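PDB 1X7F: outer surface protein from Bacillus cereus ATCC 14579, which is of unknown function but probably hydrolyses saccharides containing N-acetylmuramic acid 6-phosphate, such as those released in cell-wall recycling. Local coordinates for residues Ile80-Val94 with Phe112-Val124. Sequence-based numbering, arbitrary orientation.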
ATOM      1  N   ILE A  80     -12.887  10.758  18.548  1.00 42.75           N
ATOM      2  CA  ILE A  80     -12.079  11.651  17.701  1.00 42.65           C
ATOM      3  C   ILE A  80     -11.006  12.399  18.505  1.00 42.66           C
ATOM      4  O   ILE A  80      -9.892  12.624  18.010  1.00 42.98           O
ATOM      5  CB  ILE A  80     -12.974  12.633  16.890  1.00 42.42           C
ATOM      6  CG1 ILE A  80     -13.723  11.882  15.784  1.00 42.27           C
ATOM      7  CG2 ILE A  80     -12.139  13.748  16.276  1.00 42.49           C
ATOM      8  CD1 ILE A  80     -14.855  12.666  15.127  1.00 41.81           C
ATOM      9  N   ASN A  81     -11.341  12.761  19.740  1.00 41.82           N
ATOM     10  CA  ASN A  81     -10.392  13.420  20.638  1.00 41.93           C
ATOM     11  C   ASN A  81      -9.251  12.473  21.016  1.00 41.06           C
ATOM     12  O   ASN A  81      -8.086  12.873  21.079  1.00 40.18           O
ATOM     13  CB  ASN A  81     -11.099  13.920  21.898  1.00 41.54           C
ATOM     14  CG  ASN A  81     -10.759  15.356  22.230  1.00 43.69           C
ATOM     15  OD1 ASN A  81      -9.588  15.726  22.374  1.00 45.14           O
ATOM     16  ND2 ASN A  81     -11.793  16.179  22.377  1.00 45.33           N
ATOM     17  N   HIS A  82      -9.605  11.218  21.270  1.00 40.33           N
ATOM     18  CA  HIS A  82      -8.621  10.192  21.552  1.00 40.31           C
ATOM     19  C   HIS A  82      -7.711  10.017  20.332  1.00 40.03           C
ATOM     20  O   HIS A  82      -6.494   9.911  20.476  1.00 40.05           O
ATOM     21  CB  HIS A  82      -9.318   8.886  21.921  1.00 40.29           C
ATOM     22  CG  HIS A  82      -8.393   7.840  22.453  1.00 41.25           C
ATOM     23  ND1 HIS A  82      -7.977   6.761  21.698  1.00 41.23           N
ATOM     24  CD2 HIS A  82      -7.798   7.708  23.663  1.00 40.16           C
ATOM     25  CE1 HIS A  82      -7.168   6.011  22.423  1.00 41.69           C
ATOM     26  NE2 HIS A  82      -7.046   6.561  23.619  1.00 41.41           N
ATOM     27  N   ALA A  83      -8.309  10.033  19.140  1.00 39.58           N
ATOM     28  CA  ALA A  83      -7.573  10.002  17.876  1.00 39.37           C
ATOM     29  C   ALA A  83      -6.604  11.174  17.718  1.00 39.50           C
ATOM     30  O   ALA A  83      -5.455  10.976  17.324  1.00 39.38           O
ATOM     31  CB  ALA A  83      -8.530   9.958  16.713  1.00 38.77           C
ATOM     32  N   LYS A  84      -7.070  12.385  18.016  1.00 40.05           N
ATOM     33  CA  LYS A  84      -6.240  13.590  17.905  1.00 41.05           C
ATOM     34  C   LYS A  84      -5.111  13.655  18.953  1.00 40.73           C
ATOM     35  O   LYS A  84      -4.069  14.254  18.699  1.00 40.81           O
ATOM     36  CB  LYS A  84      -7.104  14.866  17.920  1.00 40.68           C
ATOM     37  CG  LYS A  84      -7.503  15.370  19.295  1.00 41.53           C
ATOM     38  CD  LYS A  84      -8.485  16.552  19.225  1.00 42.07           C
ATOM     39  CE  LYS A  84      -7.787  17.908  19.352  1.00 41.13           C
ATOM     40  NZ  LYS A  84      -7.362  18.181  20.748  1.00 40.04           N
ATOM     41  N   ASP A  85      -5.331  13.039  20.118  1.00 40.90           N
ATOM     42  CA  ASP A  85      -4.298  12.914  21.152  1.00 40.88           C
ATOM     43  C   ASP A  85      -3.201  11.946  20.699  1.00 41.01           C
ATOM     44  O   ASP A  85      -2.056  12.029  21.161  1.00 40.32           O
ATOM     45  CB  ASP A  85      -4.892  12.415  22.470  1.00 40.95           C
ATOM     46  CG  ASP A  85      -5.797  13.430  23.135  1.00 42.23           C
ATOM     47  OD1 ASP A  85      -5.547  14.654  23.019  1.00 42.89           O
ATOM     48  OD2 ASP A  85      -6.791  13.088  23.809  1.00 44.31           O
ATOM     49  N   ASN A  86      -3.569  11.028  19.806  1.00 40.85           N
ATOM     50  CA  ASN A  86      -2.630  10.071  19.234  1.00 41.00           C
ATOM     51  C   ASN A  86      -2.196  10.462  17.825  1.00 40.96           C
ATOM     52  O   ASN A  86      -1.843   9.602  17.014  1.00 41.52           O
ATOM     53  CB  ASN A  86      -3.211   8.653  19.280  1.00 40.69           C
ATOM     54  CG  ASN A  86      -3.120   8.036  20.668  1.00 41.67           C
ATOM     55  OD1 ASN A  86      -2.056   7.562  21.088  1.00 41.75           O
ATOM     56  ND2 ASN A  86      -4.233   8.043  21.392  1.00 40.37           N
ATOM     57  N   ASN A  87      -2.231  11.768  17.558  1.00 40.82           N
ATOM     58  CA  ASN A  87      -1.752  12.369  16.305  1.00 41.22           C
ATOM     59  C   ASN A  87      -2.276  11.708  15.015  1.00 41.35           C
ATOM     60  O   ASN A  87      -1.534  11.488  14.049  1.00 41.47           O
ATOM     61  CB  ASN A  87      -0.217  12.491  16.324  1.00 41.65           C
ATOM     62  CG  ASN A  87       0.305  13.138  17.610  1.00 43.10           C
ATOM     63  OD1 ASN A  87       0.960  12.484  18.424  1.00 45.53           O
ATOM     64  ND2 ASN A  87      -0.006  14.418  17.805  1.00 44.11           N
ATOM     65  N   MET A  88      -3.571  11.404  15.009  1.00 41.47           N
ATOM     66  CA  MET A  88      -4.195  10.733  13.873  1.00 41.35           C
ATOM     67  C   MET A  88      -5.127  11.664  13.118  1.00 40.76           C
ATOM     68  O   MET A  88      -5.993  12.306  13.709  1.00 40.98           O
ATOM     69  CB  MET A  88      -4.950   9.480  14.319  1.00 41.51           C
ATOM     70  CG  MET A  88      -4.107   8.496  15.089  1.00 39.47           C
ATOM     71  SD  MET A  88      -4.458   6.830  14.561  1.00 44.49           S
ATOM     72  CE  MET A  88      -3.828   5.937  15.960  1.00 45.34           C
ATOM     73  N   GLU A  89      -4.934  11.729  11.808  1.00 40.18           N
ATOM     74  CA  GLU A  89      -5.747  12.544  10.921  1.00 40.58           C
ATOM     75  C   GLU A  89      -7.107  11.867  10.716  1.00 39.62           C
ATOM     76  O   GLU A  89      -7.165  10.731  10.280  1.00 38.86           O
ATOM     77  CB  GLU A  89      -5.020  12.681   9.583  1.00 40.23           C
ATOM     78  CG  GLU A  89      -5.599  13.706   8.619  1.00 43.07           C
ATOM     79  CD  GLU A  89      -5.066  13.534   7.205  1.00 42.73           C
ATOM     80  OE1 GLU A  89      -4.368  12.529   6.952  1.00 44.69           O
ATOM     81  OE2 GLU A  89      -5.340  14.402   6.343  1.00 45.96           O
ATOM     82  N   VAL A  90      -8.196  12.575  11.025  1.00 39.59           N
ATOM     83  CA  VAL A  90      -9.539  11.980  10.974  1.00 38.46           C
ATOM     84  C   VAL A  90     -10.351  12.463   9.765  1.00 38.33           C
ATOM     85  O   VAL A  90     -10.646  13.653   9.636  1.00 37.93           O
ATOM     86  CB  VAL A  90     -10.319  12.204  12.309  1.00 38.49           C
ATOM     87  CG1 VAL A  90     -11.754  11.695  12.204  1.00 38.40           C
ATOM     88  CG2 VAL A  90      -9.605  11.530  13.480  1.00 36.51           C
ATOM     89  N   ILE A  91     -10.697  11.529   8.880  1.00 38.13           N
ATOM     90  CA  ILE A  91     -11.584  11.821   7.752  1.00 38.53           C
ATOM     91  C   ILE A  91     -12.963  11.188   7.984  1.00 39.84           C
ATOM     92  O   ILE A  91     -13.078   9.967   8.146  1.00 38.24           O
ATOM     93  CB  ILE A  91     -10.963  11.381   6.392  1.00 37.97           C
ATOM     94  CG1 ILE A  91      -9.573  12.016   6.171  1.00 37.09           C
ATOM     95  CG2 ILE A  91     -11.904  11.698   5.226  1.00 37.36           C
ATOM     96  CD1 ILE A  91      -9.541  13.569   6.199  1.00 35.09           C
ATOM     97  N   LEU A  92     -13.991  12.041   8.025  1.00 41.14           N
ATOM     98  CA  LEU A  92     -15.385  11.616   8.212  1.00 43.96           C
ATOM     99  C   LEU A  92     -16.137  11.385   6.906  1.00 45.32           C
ATOM    100  O   LEU A  92     -16.165  12.246   6.028  1.00 44.75           O
ATOM    101  CB  LEU A  92     -16.168  12.637   9.044  1.00 43.90           C
ATOM    102  CG  LEU A  92     -16.547  12.310  10.493  1.00 45.75           C
ATOM    103  CD1 LEU A  92     -17.142  13.547  11.157  1.00 46.34           C
ATOM    104  CD2 LEU A  92     -17.538  11.143  10.577  1.00 46.96           C
ATOM    105  N   ASP A  93     -16.742  10.208   6.791  1.00 47.92           N
ATOM    106  CA  ASP A  93     -17.734   9.953   5.751  1.00 51.05           C
ATOM    107  C   ASP A  93     -19.125   9.885   6.384  1.00 52.07           C
ATOM    108  O   ASP A  93     -19.451   8.943   7.114  1.00 52.53           O
ATOM    109  CB  ASP A  93     -17.418   8.669   4.984  1.00 51.21           C
ATOM    110  CG  ASP A  93     -18.032   8.650   3.599  1.00 53.23           C
ATOM    111  OD1 ASP A  93     -19.045   9.360   3.379  1.00 55.58           O
ATOM    112  OD2 ASP A  93     -17.565   7.955   2.668  1.00 55.71           O
ATOM    113  N   VAL A  94     -19.930  10.904   6.118  1.00 53.99           N
ATOM    114  CA  VAL A  94     -21.279  10.986   6.682  1.00 55.88           C
ATOM    115  C   VAL A  94     -22.311  10.783   5.566  1.00 56.92           C
ATOM    116  O   VAL A  94     -22.191  11.372   4.485  1.00 57.10           O
ATOM    117  CB  VAL A  94     -21.508  12.332   7.444  1.00 55.97           C
ATOM    118  CG1 VAL A  94     -22.885  12.377   8.105  1.00 55.38           C
ATOM    119  CG2 VAL A  94     -20.413  12.556   8.493  1.00 56.42           C
ATOM    120  N   PHE A 112     -18.828  19.211  11.416  1.00 45.39           N
ATOM    121  CA  PHE A 112     -17.669  18.325  11.274  1.00 45.90           C
ATOM    122  C   PHE A 112     -16.452  18.876  12.022  1.00 45.91           C
ATOM    123  O   PHE A 112     -15.660  18.112  12.583  1.00 45.60           O
ATOM    124  CB  PHE A 112     -17.336  18.080   9.794  1.00 46.13           C
ATOM    125  CG  PHE A 112     -18.543  17.711   8.955  1.00 47.08           C
ATOM    126  CD1 PHE A 112     -19.208  16.497   9.151  1.00 47.88           C
ATOM    127  CD2 PHE A 112     -19.018  18.579   7.968  1.00 48.02           C
ATOM    128  CE1 PHE A 112     -20.330  16.157   8.380  1.00 48.55           C
ATOM    129  CE2 PHE A 112     -20.140  18.246   7.190  1.00 48.37           C
ATOM    130  CZ  PHE A 112     -20.797  17.034   7.397  1.00 47.84           C
ATOM    131  N   ALA A 113     -16.327  20.205  12.041  1.00 46.19           N
ATOM    132  CA  ALA A 113     -15.279  20.895  12.799  1.00 46.15           C
ATOM    133  C   ALA A 113     -15.437  20.673  14.305  1.00 46.09           C
ATOM    134  O   ALA A 113     -14.458  20.366  14.995  1.00 46.28           O
ATOM    135  CB  ALA A 113     -15.278  22.388  12.476  1.00 45.83           C
ATOM    136  N   GLU A 114     -16.673  20.812  14.795  1.00 45.52           N
ATOM    137  CA  GLU A 114     -16.989  20.645  16.217  1.00 45.39           C
ATOM    138  C   GLU A 114     -16.674  19.244  16.745  1.00 44.86           C
ATOM    139  O   GLU A 114     -16.307  19.087  17.913  1.00 44.94           O
ATOM    140  CB  GLU A 114     -18.458  21.002  16.506  1.00 45.27           C
ATOM    141  CG  GLU A 114     -18.871  22.428  16.149  1.00 47.16           C
ATOM    142  CD  GLU A 114     -18.218  23.497  17.025  1.00 48.53           C
ATOM    143  OE1 GLU A 114     -16.966  23.635  17.004  1.00 49.52           O
ATOM    144  OE2 GLU A 114     -18.964  24.218  17.722  1.00 49.19           O
ATOM    145  N   LEU A 115     -16.827  18.234  15.888  1.00 44.38           N
ATOM    146  CA  LEU A 115     -16.439  16.864  16.233  1.00 44.48           C
ATOM    147  C   LEU A 115     -14.933  16.721  16.410  1.00 44.03           C
ATOM    148  O   LEU A 115     -14.474  15.953  17.255  1.00 44.05           O
ATOM    149  CB  LEU A 115     -16.910  15.864  15.173  1.00 44.15           C
ATOM    150  CG  LEU A 115     -18.385  15.471  15.098  1.00 44.29           C
ATOM    151  CD1 LEU A 115     -18.486  14.106  14.447  1.00 41.88           C
ATOM    152  CD2 LEU A 115     -19.060  15.467  16.474  1.00 42.87           C
ATOM    153  N   GLY A 116     -14.178  17.466  15.607  1.00 43.80           N
ATOM    154  CA  GLY A 116     -12.713  17.413  15.630  1.00 43.45           C
ATOM    155  C   GLY A 116     -12.149  16.674  14.431  1.00 42.92           C
ATOM    156  O   GLY A 116     -10.978  16.274  14.424  1.00 43.19           O
ATOM    157  N   ALA A 117     -13.004  16.467  13.430  1.00 42.16           N
ATOM    158  CA  ALA A 117     -12.613  15.858  12.168  1.00 40.75           C
ATOM    159  C   ALA A 117     -11.675  16.788  11.409  1.00 40.20           C
ATOM    160  O   ALA A 117     -11.765  18.013  11.526  1.00 40.00           O
ATOM    161  CB  ALA A 117     -13.837  15.547  11.337  1.00 40.73           C
ATOM    162  N   ASP A 118     -10.773  16.193  10.636  1.00 39.54           N
ATOM    163  CA  ASP A 118      -9.765  16.933   9.881  1.00 38.95           C
ATOM    164  C   ASP A 118     -10.213  17.164   8.447  1.00 38.17           C
ATOM    165  O   ASP A 118      -9.668  18.022   7.743  1.00 37.42           O
ATOM    166  CB  ASP A 118      -8.434  16.177   9.915  1.00 39.19           C
ATOM    167  CG  ASP A 118      -7.818  16.154  11.302  1.00 39.61           C
ATOM    168  OD1 ASP A 118      -7.249  17.186  11.707  1.00 43.57           O
ATOM    169  OD2 ASP A 118      -7.861  15.164  12.062  1.00 39.48           O
ATOM    170  N   GLY A 119     -11.211  16.386   8.028  1.00 37.53           N
ATOM    171  CA  GLY A 119     -11.749  16.451   6.679  1.00 36.23           C
ATOM    172  C   GLY A 119     -12.998  15.616   6.501  1.00 35.98           C
ATOM    173  O   GLY A 119     -13.390  14.863   7.390  1.00 34.62           O
ATOM    174  N   ILE A 120     -13.626  15.771   5.342  1.00 36.56           N
ATOM    175  CA  ILE A 120     -14.822  15.021   4.983  1.00 37.69           C
ATOM    176  C   ILE A 120     -14.661  14.404   3.605  1.00 38.51           C
ATOM    177  O   ILE A 120     -14.032  14.998   2.724  1.00 38.13           O
ATOM    178  CB  ILE A 120     -16.100  15.911   5.013  1.00 37.32           C
ATOM    179  CG1 ILE A 120     -15.860  17.243   4.296  1.00 36.54           C
ATOM    180  CG2 ILE A 120     -16.597  16.106   6.445  1.00 37.01           C
ATOM    181  CD1 ILE A 120     -17.121  17.851   3.743  1.00 38.41           C
ATOM    182  N   ARG A 121     -15.234  13.215   3.430  1.00 39.90           N
ATOM    183  CA  ARG A 121     -15.246  12.566   2.129  1.00 41.58           C
ATOM    184  C   ARG A 121     -16.497  12.921   1.342  1.00 42.50           C
ATOM    185  O   ARG A 121     -17.603  13.012   1.894  1.00 42.34           O
ATOM    186  CB  ARG A 121     -15.083  11.052   2.253  1.00 42.29           C
ATOM    187  CG  ARG A 121     -14.740  10.375   0.924  1.00 44.90           C
ATOM    188  CD  ARG A 121     -13.981   9.066   1.047  1.00 48.92           C
ATOM    189  NE  ARG A 121     -13.696   8.482  -0.261  1.00 49.38           N
ATOM    190  CZ  ARG A 121     -14.576   7.780  -0.959  1.00 49.34           C
ATOM    191  NH1 ARG A 121     -15.790   7.578  -0.474  1.00 51.80           N
ATOM    192  NH2 ARG A 121     -14.249   7.277  -2.136  1.00 48.17           N
ATOM    193  N   LEU A 122     -16.293  13.177   0.054  1.00 43.45           N
ATOM    194  CA  LEU A 122     -17.383  13.326  -0.895  1.00 44.02           C
ATOM    195  C   LEU A 122     -17.402  12.055  -1.738  1.00 44.92           C
ATOM    196  O   LEU A 122     -16.769  11.974  -2.795  1.00 44.49           O
ATOM    197  CB  LEU A 122     -17.213  14.578  -1.756  1.00 43.32           C
ATOM    198  CG  LEU A 122     -17.233  15.938  -1.052  1.00 43.12           C
ATOM    199  CD1 LEU A 122     -17.145  17.041  -2.082  1.00 40.76           C
ATOM    200  CD2 LEU A 122     -18.466  16.120  -0.174  1.00 43.36           C
ATOM    201  N   ASP A 123     -18.114  11.058  -1.221  1.00 46.21           N
ATOM    202  CA  ASP A 123     -18.270   9.749  -1.846  1.00 47.63           C
ATOM    203  C   ASP A 123     -18.886   9.874  -3.250  1.00 47.56           C
ATOM    204  O   ASP A 123     -18.445   9.226  -4.208  1.00 47.14           O
ATOM    205  CB  ASP A 123     -19.146   8.880  -0.937  1.00 48.64           C
ATOM    206  CG  ASP A 123     -19.195   7.432  -1.372  1.00 50.96           C
ATOM    207  OD1 ASP A 123     -18.157   6.915  -1.841  1.00 52.07           O
ATOM    208  OD2 ASP A 123     -20.229   6.732  -1.266  1.00 53.86           O
ATOM    209  N   VAL A 124     -19.911  10.716  -3.349  1.00 47.64           N
ATOM    210  CA  VAL A 124     -20.508  11.083  -4.625  1.00 47.89           C
ATOM    211  C   VAL A 124     -20.241  12.576  -4.842  1.00 48.45           C
ATOM    212  O   VAL A 124     -20.226  13.360  -3.887  1.00 48.00           O
ATOM    213  CB  VAL A 124     -22.030  10.727  -4.672  1.00 47.84           C
ATOM    214  CG1 VAL A 124     -22.719  11.327  -5.896  1.00 46.88           C
ATOM    215  CG2 VAL A 124     -22.226   9.213  -4.651  1.00 47.17           C
TER
HETATM  216  O   HOH W   1      -7.292  14.628  14.823  0.50 39.78           O
HETATM  217  O   HOH W   2     -17.184   5.433   0.784  0.50 28.37           O
HETATM  218  O   HOH W   3     -19.604  13.355   4.524  1.00 52.40           O
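Asp118 meets the start of strand 89-94 with both its backbone and its carboxylate. Its N donates to Val90 O at 2.7 Å, in the carbonyl plane. Its CG lies beside its own backbone N (chi1 -68°), which brings OD2 back to accept from Val90 N at 2.8 Å. That bond is nearly straight (171°) and uses the anti side of the carboxylate. A water joins the same OD2 to Met88 O. Parallel pairing then continues: Leu92 N donates to Gly119 O, and Arg121 N to Leu92 O.

Gly119 has no side chain, and Ile91 CD1 lies over its CA at 3.7 Å. On the opposite face of the sheet, Leu92 CD1 reaches Leu115 CD1 at 3.6 Å, the two side chains crossing at about a right angle. The same methyl touches Ala117 CB and the edge of the Phe112 ring. Ile120 CG2 sits over one face of that ring, toward its rim, and Val94 CG2 approaches CE1 obliquely. Ile80 CG2 packs against the carbonyl oxygens of Leu115 and Gly116, where a Schellman motif ends helix 110-115.

At the C-terminal ends of the strands, Arg121 runs extended from CG to NE, which carries NH1 out to two aspartates. NH1 forms a salt bridge with Asp123 OD1 at 2.8 Å and a long one with Asp93 OD2 at 3.6 Å. Asp93 OD2 lies at the guanidinium edge, the carboxylate and guanidinium planes 55° apart, while Asp123 OD1 is met from above its carboxylate plane. NH2 is bound by Cys170 O and Asn172 OD1.

Two successive alpha-beta units thus join the eight-stranded parallel sheet of the N-terminal domain, consistent with a TIM-barrel fold. Strand 89-94 lies between strands 55-62 and 119-122, strand 142-146 follows, and helices 74-85 and 110-115 pack outside.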